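Local coordinates for protein blood group a-and b-cleaving endo-beta-galactosidase (Streptococcus pneumoniae, PDB 2YGM) that probably binds blood group A and B glycans through tandem NPCBM modules of an endo-beta-galactosidase that cleaves them, at residues 8-13 with 29-34; 73-78 with 144-149. All coordinates share one frame; numbering follows the deposited sequence.

Followed from the N terminus, the chain leaves strand 4-8, turns through 8-13 and comes back sixteen residues later at 29-34, where interaction 1 closes a short loop that carries strand 16-17. Interaction 2 opens only after that closure, so the two stand in series, neither enclosing nor crossing the other; its longer loop, from 73-78 to 144-149, takes in strands 82-87, 105-110, 113-117 and 133-138. Interaction 1 works at the surface, joining the loop after strand 4-8 to strand 29-30, both strands of the six-stranded sheet; interaction 2 lies within the five-stranded one. Their centres lie about 15 Å apart, and Y73 bridges them: Y73 OH probably hydrogen-bonds to L9 O at 3.3 Å.

Interaction 1: 8-13 with 29-34; sequences YLSDMD and QKDAPF
The carboxylate oxygen D31 OD1 takes a hydrogen bond from S10 OG at 2.7 Å and a second from the backbone N of G60. The serine hydroxyl arrives on the syn side of the carboxylate, 20° out of its plane. A chi1 of 49° places S10 OG between its own backbone N and carbonyl carbon, and from there it points to the aspartate. The other oxygen, OD2, forms a salt bridge with K59. That lysine also pairs with D11, and its charge probably offsets the repulsion between D11 and D31, whose nearest oxygens, D11 OD1 and D31 OD2, are 4.5 Å apart.

The contact lies at the surface of a beta-sandwich module of the NPCBM family: a turn that follows strand 4-8 is met by the end of the short strand 29-30. K30 reaches across from the strand to the turn. Its extended chain runs alongside the turn, K30 CD passing 3.4 Å from S10 O, until K30 NZ donates to M12 O at 2.9 Å. The ammonium lies nearly in line with the C=O bond, at a C=O...N angle of 161°. D13 adds a long salt bridge, D13 OD1 to K30 NZ at 4.0 Å, while W14 offers the lysine a cation-pi contact.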
ATOM      1  N   TYR A   8      -1.462   3.638   8.185  1.00 58.79           N
ATOM      2  CA  TYR A   8      -1.708   5.071   8.253  1.00 58.45           C
ATOM      3  C   TYR A   8      -3.143   5.345   8.697  1.00 58.08           C
ATOM      4  O   TYR A   8      -4.065   4.608   8.332  1.00 58.05           O
ATOM      5  CB  TYR A   8      -1.454   5.729   6.897  1.00 58.52           C
ATOM      6  CG  TYR A   8      -0.003   5.764   6.476  1.00 58.98           C
ATOM      7  CD1 TYR A   8       0.910   6.606   7.118  1.00 59.27           C
ATOM      8  CD2 TYR A   8       0.457   4.971   5.423  1.00 58.99           C
ATOM      9  CE1 TYR A   8       2.244   6.650   6.727  1.00 59.12           C
ATOM     10  CE2 TYR A   8       1.790   5.008   5.025  1.00 58.95           C
ATOM     11  CZ  TYR A   8       2.677   5.850   5.681  1.00 59.30           C
ATOM     12  OH  TYR A   8       3.997   5.894   5.295  1.00 59.70           O
ATOM     13  N   LEU A   9      -3.320   6.401   9.487  1.00 57.55           N
ATOM     14  CA  LEU A   9      -4.644   6.792   9.973  1.00 57.06           C
ATOM     15  C   LEU A   9      -5.541   7.302   8.848  1.00 56.68           C
ATOM     16  O   LEU A   9      -6.763   7.146   8.902  1.00 56.58           O
ATOM     17  CB  LEU A   9      -4.531   7.846  11.079  1.00 57.00           C
ATOM     18  CG  LEU A   9      -4.019   7.406  12.454  1.00 56.81           C
ATOM     19  CD1 LEU A   9      -3.925   8.610  13.367  1.00 56.75           C
ATOM     20  CD2 LEU A   9      -4.913   6.339  13.075  1.00 56.25           C
ATOM     21  N   SER A  10      -4.922   7.905   7.836  1.00 56.32           N
ATOM     22  CA  SER A  10      -5.633   8.421   6.670  1.00 56.09           C
ATOM     23  C   SER A  10      -6.177   7.314   5.759  1.00 56.08           C
ATOM     24  O   SER A  10      -6.990   7.576   4.868  1.00 56.14           O
ATOM     25  CB  SER A  10      -4.734   9.375   5.882  1.00 56.08           C
ATOM     26  OG  SER A  10      -3.460   8.804   5.635  1.00 55.67           O
ATOM     27  N   ASP A  11      -5.723   6.082   5.990  1.00 55.91           N
ATOM     28  CA  ASP A  11      -6.223   4.914   5.262  1.00 55.59           C
ATOM     29  C   ASP A  11      -7.235   4.135   6.103  1.00 55.41           C
ATOM     30  O   ASP A  11      -7.556   2.985   5.799  1.00 55.41           O
ATOM     31  CB  ASP A  11      -5.060   4.011   4.823  1.00 55.47           C
ATOM     32  CG  ASP A  11      -4.106   4.705   3.859  1.00 55.42           C
ATOM     33  OD1 ASP A  11      -4.459   5.781   3.329  1.00 54.60           O
ATOM     34  OD2 ASP A  11      -2.998   4.175   3.631  1.00 55.89           O
ATOM     35  N   MET A  12      -7.729   4.777   7.162  1.00 55.17           N
ATOM     36  CA  MET A  12      -8.741   4.192   8.044  1.00 55.02           C
ATOM     37  C   MET A  12      -9.987   5.072   8.137  1.00 54.83           C
ATOM     38  O   MET A  12     -10.075   6.125   7.493  1.00 54.83           O
ATOM     39  CB  MET A  12      -8.184   3.984   9.454  1.00 55.00           C
ATOM     40  CG  MET A  12      -6.978   3.083   9.560  1.00 55.16           C
ATOM     41  SD  MET A  12      -6.630   2.760  11.296  1.00 55.61           S
ATOM     42  CE  MET A  12      -4.861   2.994  11.311  1.00 56.22           C
ATOM     43  N   ASP A  13     -10.945   4.632   8.947  1.00 54.62           N
ATOM     44  CA  ASP A  13     -12.130   5.422   9.241  1.00 54.46           C
ATOM     45  C   ASP A  13     -12.125   5.859  10.696  1.00 54.29           C
ATOM     46  O   ASP A  13     -11.984   5.034  11.603  1.00 54.31           O
ATOM     47  CB  ASP A  13     -13.404   4.630   8.937  1.00 54.50           C
ATOM     48  CG  ASP A  13     -13.619   4.418   7.450  1.00 54.76           C
ATOM     49  OD1 ASP A  13     -13.683   5.419   6.701  1.00 54.63           O
ATOM     50  OD2 ASP A  13     -13.731   3.246   7.036  1.00 55.10           O
ATOM     51  N   GLN A  29      -9.492  16.788   6.847  1.00 55.85           N
ATOM     52  CA  GLN A  29      -8.868  16.338   5.605  1.00 56.22           C
ATOM     53  C   GLN A  29      -7.850  15.214   5.788  1.00 56.28           C
ATOM     54  O   GLN A  29      -6.931  15.315   6.607  1.00 56.21           O
ATOM     55  CB  GLN A  29      -8.242  17.516   4.844  1.00 56.27           C
ATOM     56  CG  GLN A  29      -9.254  18.504   4.251  1.00 56.88           C
ATOM     57  CD  GLN A  29     -10.279  17.847   3.329  1.00 57.62           C
ATOM     58  OE1 GLN A  29     -10.029  16.796   2.733  1.00 58.04           O
ATOM     59  NE2 GLN A  29     -11.442  18.475   3.209  1.00 58.20           N
ATOM     60  N   LYS A  30      -8.035  14.145   5.016  1.00 56.36           N
ATOM     61  CA  LYS A  30      -7.053  13.067   4.910  1.00 56.46           C
ATOM     62  C   LYS A  30      -5.985  13.455   3.890  1.00 56.43           C
ATOM     63  O   LYS A  30      -6.307  13.903   2.784  1.00 56.36           O
ATOM     64  CB  LYS A  30      -7.725  11.758   4.484  1.00 56.39           C
ATOM     65  CG  LYS A  30      -8.669  11.163   5.518  1.00 56.91           C
ATOM     66  CD  LYS A  30      -9.400   9.942   4.974  1.00 57.04           C
ATOM     67  CE  LYS A  30     -10.253   9.291   6.054  1.00 57.77           C
ATOM     68  NZ  LYS A  30     -11.010   8.105   5.554  1.00 58.21           N
ATOM     69  N   ASP A  31      -4.720  13.298   4.278  1.00 56.38           N
ATOM     70  CA  ASP A  31      -3.565  13.519   3.393  1.00 56.40           C
ATOM     71  C   ASP A  31      -3.511  14.914   2.757  1.00 56.47           C
ATOM     72  O   ASP A  31      -3.155  15.052   1.583  1.00 56.61           O
ATOM     73  CB  ASP A  31      -3.493  12.428   2.310  1.00 56.32           C
ATOM     74  CG  ASP A  31      -3.513  11.023   2.888  1.00 56.18           C
ATOM     75  OD1 ASP A  31      -2.896  10.804   3.953  1.00 55.78           O
ATOM     76  OD2 ASP A  31      -4.145  10.137   2.273  1.00 55.86           O
ATOM     77  N   ALA A  32      -3.862  15.935   3.540  1.00 56.48           N
ATOM     78  CA  ALA A  32      -3.839  17.334   3.094  1.00 56.50           C
ATOM     79  C   ALA A  32      -4.076  18.291   4.266  1.00 56.53           C
ATOM     80  O   ALA A  32      -4.691  17.906   5.261  1.00 56.34           O
ATOM     81  CB  ALA A  32      -4.887  17.571   2.001  1.00 56.53           C
ATOM     82  N   PRO A  33      -3.586  19.544   4.154  1.00 56.67           N
ATOM     83  CA  PRO A  33      -3.939  20.588   5.121  1.00 56.88           C
ATOM     84  C   PRO A  33      -5.439  20.886   5.094  1.00 57.19           C
ATOM     85  O   PRO A  33      -6.098  20.657   4.072  1.00 57.22           O
ATOM     86  CB  PRO A  33      -3.147  21.806   4.634  1.00 56.90           C
ATOM     87  CG  PRO A  33      -2.022  21.238   3.840  1.00 56.79           C
ATOM     88  CD  PRO A  33      -2.582  20.015   3.182  1.00 56.63           C
ATOM     89  N   PHE A  34      -5.969  21.397   6.202  1.00 57.40           N
ATOM     90  CA  PHE A  34      -7.415  21.553   6.352  1.00 57.65           C
ATOM     91  C   PHE A  34      -8.050  22.475   5.310  1.00 57.96           C
ATOM     92  O   PHE A  34      -9.013  22.088   4.650  1.00 58.02           O
ATOM     93  CB  PHE A  34      -7.786  22.015   7.764  1.00 57.44           C
ATOM     94  CG  PHE A  34      -9.263  21.966   8.044  1.00 57.02           C
ATOM     95  CD1 PHE A  34     -10.081  23.054   7.746  1.00 56.54           C
ATOM     96  CD2 PHE A  34      -9.841  20.825   8.591  1.00 56.54           C
ATOM     97  CE1 PHE A  34     -11.448  23.011   7.999  1.00 56.35           C
ATOM     98  CE2 PHE A  34     -11.208  20.771   8.845  1.00 56.49           C
ATOM     99  CZ  PHE A  34     -12.013  21.867   8.546  1.00 56.17           C
TER

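Interaction 2: 73-78 with 144-149; sequences YDISGQ and KKISLK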
ATOM      1  N   TYR A  73     -10.182   7.179  16.749  1.00 49.40           N
ATOM      2  CA  TYR A  73     -10.156   5.925  16.007  1.00 49.78           C
ATOM      3  C   TYR A  73     -10.454   4.734  16.906  1.00 50.07           C
ATOM      4  O   TYR A  73      -9.915   4.621  18.007  1.00 50.13           O
ATOM      5  CB  TYR A  73      -8.803   5.730  15.326  1.00 49.68           C
ATOM      6  CG  TYR A  73      -8.543   6.700  14.201  1.00 49.74           C
ATOM      7  CD1 TYR A  73      -8.940   6.404  12.898  1.00 49.36           C
ATOM      8  CD2 TYR A  73      -7.896   7.914  14.436  1.00 49.22           C
ATOM      9  CE1 TYR A  73      -8.701   7.291  11.855  1.00 49.01           C
ATOM     10  CE2 TYR A  73      -7.654   8.807  13.399  1.00 48.95           C
ATOM     11  CZ  TYR A  73      -8.060   8.488  12.112  1.00 48.80           C
ATOM     12  OH  TYR A  73      -7.825   9.366  11.077  1.00 49.12           O
ATOM     13  N   ASP A  74     -11.330   3.857  16.427  1.00 50.49           N
ATOM     14  CA  ASP A  74     -11.607   2.595  17.096  1.00 50.88           C
ATOM     15  C   ASP A  74     -10.539   1.577  16.705  1.00 50.97           C
ATOM     16  O   ASP A  74     -10.405   1.229  15.527  1.00 51.01           O
ATOM     17  CB  ASP A  74     -12.998   2.082  16.715  1.00 50.92           C
ATOM     18  CG  ASP A  74     -13.409   0.858  17.512  1.00 51.33           C
ATOM     19  OD1 ASP A  74     -12.635  -0.125  17.563  1.00 51.14           O
ATOM     20  OD2 ASP A  74     -14.523   0.878  18.083  1.00 52.16           O
ATOM     21  N   ILE A  75      -9.791   1.104  17.697  1.00 51.11           N
ATOM     22  CA  ILE A  75      -8.697   0.158  17.463  1.00 51.34           C
ATOM     23  C   ILE A  75      -8.812  -1.128  18.300  1.00 51.52           C
ATOM     24  O   ILE A  75      -7.814  -1.822  18.525  1.00 51.64           O
ATOM     25  CB  ILE A  75      -7.294   0.837  17.635  1.00 51.43           C
ATOM     26  CG1 ILE A  75      -7.162   1.533  18.991  1.00 51.15           C
ATOM     27  CG2 ILE A  75      -7.023   1.835  16.518  1.00 51.56           C
ATOM     28  CD1 ILE A  75      -6.196   0.859  19.914  1.00 51.40           C
ATOM     29  N   SER A  76     -10.036  -1.435  18.739  1.00 51.71           N
ATOM     30  CA  SER A  76     -10.356  -2.656  19.499  1.00 51.86           C
ATOM     31  C   SER A  76      -9.753  -3.917  18.886  1.00 51.97           C
ATOM     32  O   SER A  76      -9.913  -4.171  17.690  1.00 52.24           O
ATOM     33  CB  SER A  76     -11.875  -2.844  19.608  1.00 51.81           C
ATOM     34  OG  SER A  76     -12.458  -1.934  20.522  1.00 51.87           O
ATOM     35  N   GLY A  77      -9.053  -4.689  19.714  1.00 52.02           N
ATOM     36  CA  GLY A  77      -8.506  -5.992  19.326  1.00 51.91           C
ATOM     37  C   GLY A  77      -7.673  -6.054  18.052  1.00 51.91           C
ATOM     38  O   GLY A  77      -7.635  -7.092  17.388  1.00 52.04           O
ATOM     39  N   GLN A  78      -6.998  -4.958  17.712  1.00 51.65           N
ATOM     40  CA  GLN A  78      -6.130  -4.938  16.529  1.00 51.44           C
ATOM     41  C   GLN A  78      -4.649  -5.150  16.875  1.00 51.07           C
ATOM     42  O   GLN A  78      -3.806  -5.261  15.980  1.00 51.20           O
ATOM     43  CB  GLN A  78      -6.329  -3.655  15.717  1.00 51.45           C
ATOM     44  CG  GLN A  78      -7.739  -3.487  15.159  1.00 52.14           C
ATOM     45  CD  GLN A  78      -7.774  -2.698  13.864  1.00 52.99           C
ATOM     46  OE1 GLN A  78      -6.755  -2.542  13.188  1.00 53.78           O
ATOM     47  NE2 GLN A  78      -8.953  -2.201  13.507  1.00 53.18           N
ATOM     48  N   LYS A 144      -8.585   0.307  23.181  1.00 48.12           N
ATOM     49  CA  LYS A 144      -9.783   0.285  22.349  1.00 47.86           C
ATOM     50  C   LYS A 144      -9.951   1.535  21.490  1.00 47.55           C
ATOM     51  O   LYS A 144     -10.369   1.448  20.330  1.00 47.59           O
ATOM     52  CB  LYS A 144     -11.021   0.076  23.222  1.00 48.02           C
ATOM     53  CG  LYS A 144     -11.071  -1.289  23.891  1.00 48.66           C
ATOM     54  CD  LYS A 144     -11.838  -1.247  25.207  1.00 49.47           C
ATOM     55  CE  LYS A 144     -11.780  -2.594  25.927  1.00 49.80           C
ATOM     56  NZ  LYS A 144     -10.378  -3.011  26.225  1.00 50.14           N
ATOM     57  N   LYS A 145      -9.613   2.692  22.057  1.00 47.00           N
ATOM     58  CA  LYS A 145      -9.883   3.974  21.412  1.00 46.37           C
ATOM     59  C   LYS A 145      -8.701   4.932  21.537  1.00 45.89           C
ATOM     60  O   LYS A 145      -8.209   5.185  22.636  1.00 45.84           O
ATOM     61  CB  LYS A 145     -11.143   4.598  22.022  1.00 46.46           C
ATOM     62  CG  LYS A 145     -11.753   5.738  21.228  1.00 46.49           C
ATOM     63  CD  LYS A 145     -12.801   6.447  22.064  1.00 47.09           C
ATOM     64  CE  LYS A 145     -13.399   7.629  21.333  1.00 47.11           C
ATOM     65  NZ  LYS A 145     -14.162   8.509  22.263  1.00 47.46           N
ATOM     66  N   ILE A 146      -8.252   5.458  20.402  1.00 45.30           N
ATOM     67  CA  ILE A 146      -7.186   6.455  20.381  1.00 44.70           C
ATOM     68  C   ILE A 146      -7.742   7.796  19.899  1.00 44.26           C
ATOM     69  O   ILE A 146      -8.559   7.839  18.979  1.00 44.19           O
ATOM     70  CB  ILE A 146      -5.957   5.987  19.536  1.00 44.69           C
ATOM     71  CG1 ILE A 146      -4.785   6.976  19.670  1.00 44.21           C
ATOM     72  CG2 ILE A 146      -6.348   5.746  18.071  1.00 44.69           C
ATOM     73  CD1 ILE A 146      -3.430   6.416  19.256  1.00 44.01           C
ATOM     74  N   SER A 147      -7.310   8.881  20.540  1.00 43.75           N
ATOM     75  CA  SER A 147      -7.821  10.214  20.232  1.00 43.34           C
ATOM     76  C   SER A 147      -6.720  11.249  20.020  1.00 43.09           C
ATOM     77  O   SER A 147      -5.868  11.462  20.889  1.00 43.01           O
ATOM     78  CB  SER A 147      -8.799  10.684  21.318  1.00 43.35           C
ATOM     79  OG  SER A 147     -10.008   9.944  21.269  1.00 43.32           O
ATOM     80  N   LEU A 148      -6.755  11.881  18.850  1.00 42.77           N
ATOM     81  CA  LEU A 148      -5.849  12.969  18.506  1.00 42.43           C
ATOM     82  C   LEU A 148      -6.532  14.290  18.838  1.00 42.25           C
ATOM     83  O   LEU A 148      -7.589  14.608  18.288  1.00 42.49           O
ATOM     84  CB  LEU A 148      -5.470  12.906  17.019  1.00 42.42           C
ATOM     85  CG  LEU A 148      -4.405  11.894  16.557  1.00 42.11           C
ATOM     86  CD1 LEU A 148      -4.745  10.458  16.919  1.00 41.68           C
ATOM     87  CD2 LEU A 148      -4.200  12.004  15.063  1.00 42.21           C
ATOM     88  N   LYS A 149      -5.926  15.049  19.746  1.00 41.89           N
ATOM     89  CA  LYS A 149      -6.539  16.256  20.292  1.00 41.44           C
ATOM     90  C   LYS A 149      -5.666  17.486  20.085  1.00 41.35           C
ATOM     91  O   LYS A 149      -4.485  17.487  20.445  1.00 41.36           O
ATOM     92  CB  LYS A 149      -6.822  16.078  21.787  1.00 41.40           C
ATOM     93  CG  LYS A 149      -7.715  14.884  22.137  1.00 41.21           C
ATOM     94  CD  LYS A 149      -7.663  14.554  23.626  1.00 40.63           C
ATOM     95  CE  LYS A 149      -8.492  15.527  24.454  1.00 40.82           C
ATOM     96  NZ  LYS A 149      -8.355  15.282  25.920  1.00 41.06           N
TER
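One step beyond the last bridged pair, K144 O still accepts a hydrogen bond from I75 N at 2.7 Å, with S76 N also near K144 O, at 3.3 Å. The I75 donor approaches less nearly along the C=O bond, at a C=O...N angle of 148°, than those of the two regular bonds beside it. One of these runs from Y73 N to I146 O at 2.8 Å. The other returns from I146 N to Y73 O at 3.0 Å. Y73 and I146 thus form an antiparallel hydrogen-bonded pair, followed by D74 and K145 as a non-hydrogen-bonded one, in which K145 CA also directs a CH...O contact to Y73 O.

Beyond the pairing the chain bends away. D74 CG stands anti to the backbone N (chi1 -173°), and D74 OD1 accepts from S76 N at 3.1 Å in an Asx turn; a type II turn, I75 to Q78, overlaps it. I75 CG1 leans over the K144 carbonyl, 3.5 Å from K144 O, and S76 OG rests against K144 CB and CG.

Strands 69-74 and 145-151 are neighbours in the five-stranded antiparallel sheet of the sandwich. On the face shared by Y73 and I146, Y73 CB meets I146 CG2 at 3.7 Å, and L168 of the facing sheet packs on I146 and I75. D74 and K145, both exposed, point to the other face. Backbone hydrogen bonds therefore set the strand alignment, while apolar branches join this end of the pairing to the sandwich interior.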